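Local coordinates for protein aldehyde dehydrogenase (Staphylococcus aureus, PDB 6K10) that oxidises 4,4'-diaponeurosporen-4-al to 4,4'-diaponeurosporenoic acid with NAD+, a step in the biosynthesis of the carotenoid staphyloxanthin, at residues P120-P124 with T245-S251. The protein carries 1 engineered substitution. Numbering follows the deposited sequence.
Sequences PFNYP and TNAGQTS. Engineered in segment 245-251: Ser251 (natural residue Cys).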
# COMPACT_ATOMS: atom_id res chain seq x y z
N PRO A 120 14.10 -14.71 3.24
CA PRO A 120 15.32 -15.19 2.60
C PRO A 120 16.35 -15.70 3.60
O PRO A 120 16.03 -15.88 4.78
CB PRO A 120 15.83 -13.94 1.86
CG PRO A 120 15.44 -12.83 2.79
CD PRO A 120 14.15 -13.25 3.47
N PHE A 121 17.58 -15.93 3.14
CA PHE A 121 18.60 -16.61 3.94
C PHE A 121 19.41 -15.68 4.85
O PHE A 121 20.03 -16.18 5.79
CB PHE A 121 19.57 -17.37 3.02
CG PHE A 121 20.52 -16.47 2.27
CD1 PHE A 121 21.69 -15.99 2.86
CD2 PHE A 121 20.28 -16.12 0.95
CE1 PHE A 121 22.56 -15.17 2.18
CE2 PHE A 121 21.15 -15.31 0.26
CZ PHE A 121 22.30 -14.83 0.87
N ASN A 122 19.46 -14.38 4.57
CA ASN A 122 20.52 -13.56 5.15
C ASN A 122 20.23 -13.15 6.59
O ASN A 122 21.15 -13.14 7.42
CB ASN A 122 20.78 -12.33 4.27
CG ASN A 122 19.56 -11.45 4.08
OD1 ASN A 122 18.45 -11.94 3.89
ND2 ASN A 122 19.76 -10.14 4.12
N TYR A 123 18.99 -12.80 6.92
CA TYR A 123 18.54 -12.67 8.30
C TYR A 123 17.35 -13.60 8.44
O TYR A 123 16.19 -13.16 8.56
CB TYR A 123 18.20 -11.22 8.66
CG TYR A 123 19.41 -10.32 8.62
CD1 TYR A 123 19.86 -9.79 7.42
CD2 TYR A 123 20.12 -10.01 9.78
CE1 TYR A 123 20.97 -8.97 7.37
CE2 TYR A 123 21.23 -9.19 9.74
CZ TYR A 123 21.65 -8.67 8.53
OH TYR A 123 22.76 -7.86 8.48
N PRO A 124 17.60 -14.91 8.45
CA PRO A 124 16.51 -15.88 8.22
C PRO A 124 15.53 -15.97 9.36
O PRO A 124 14.41 -16.46 9.15
CB PRO A 124 17.27 -17.20 8.02
CG PRO A 124 18.53 -17.02 8.81
CD PRO A 124 18.89 -15.57 8.72
N THR A 245 29.09 -6.23 8.70
CA THR A 245 28.10 -6.99 9.44
C THR A 245 27.48 -8.04 8.52
O THR A 245 27.15 -7.76 7.37
CB THR A 245 27.01 -6.06 9.99
OG1 THR A 245 27.56 -5.25 11.03
CG2 THR A 245 25.83 -6.85 10.53
N ASN A 246 27.35 -9.27 9.04
CA ASN A 246 26.79 -10.40 8.29
C ASN A 246 27.57 -10.69 7.01
O ASN A 246 27.02 -11.21 6.04
CB ASN A 246 25.30 -10.18 7.97
CG ASN A 246 24.55 -11.49 7.76
OD1 ASN A 246 24.93 -12.53 8.30
ND2 ASN A 246 23.49 -11.43 6.97
N ALA A 247 28.86 -10.34 7.01
CA ALA A 247 29.74 -10.55 5.85
C ALA A 247 29.16 -9.91 4.59
O ALA A 247 29.31 -10.44 3.48
CB ALA A 247 30.02 -12.03 5.64
N GLY A 248 28.50 -8.77 4.75
CA GLY A 248 27.96 -8.05 3.61
C GLY A 248 26.64 -8.55 3.08
O GLY A 248 26.14 -7.99 2.10
N GLN A 249 26.06 -9.58 3.69
CA GLN A 249 24.83 -10.18 3.19
C GLN A 249 23.62 -9.44 3.77
O GLN A 249 22.85 -9.96 4.59
CB GLN A 249 24.81 -11.67 3.51
CG GLN A 249 26.05 -12.38 2.94
CD GLN A 249 26.22 -13.79 3.45
OE1 GLN A 249 26.05 -14.76 2.71
NE2 GLN A 249 26.57 -13.93 4.73
N THR A 250 23.47 -8.19 3.33
CA THR A 250 22.44 -7.30 3.83
C THR A 250 21.91 -6.46 2.67
O THR A 250 22.69 -5.95 1.86
CB THR A 250 22.98 -6.38 4.94
OG1 THR A 250 23.64 -7.18 5.93
CG2 THR A 250 21.85 -5.61 5.59
N SER A 251 20.59 -6.32 2.60
CA SER A 251 19.99 -5.57 1.50
C SER A 251 20.28 -4.07 1.61
O SER A 251 20.25 -3.38 0.59
CB SER A 251 18.49 -5.82 1.45
OG SER A 251 17.85 -5.37 2.63
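Phe121 opens the contact by turning its ring edge to Gln249, with CE1 3.6 Å from OE1; the Gln249 amide is held by Asn246 O (3.1 Å from NE2) and by the backbone of Arg291 and Val293. Asn122 reaches across with both side chain and backbone. Its ND2 donates to Gln249 O (3.1 Å), while its backbone O accepts from ND2 of Asn246 (2.9 Å). Because Asn246 ND2 also bonds Gln249 O at 2.9 Å, the two asparagines and this carbonyl form a polar network, in which Lys61 adds a hydrogen bond to Asn122 O. Tyr123 lays one ring face over Asn246 ND2, and its OH hydrogen-bonds Thr250 OG1 (2.8 Å). Gln249 centres an inverse gamma turn before Ser251, engineered from the predicted catalytic cysteine, near Glu217, also predicted catalytic. The contact joins the loops after strand 104-118 and before strand 256-260 in the aldehyde dehydrogenase active site, where Asn122 ND2, 4.2 Å from Ser251 N, probably forms the oxyanion hole with that NH, as in relatives.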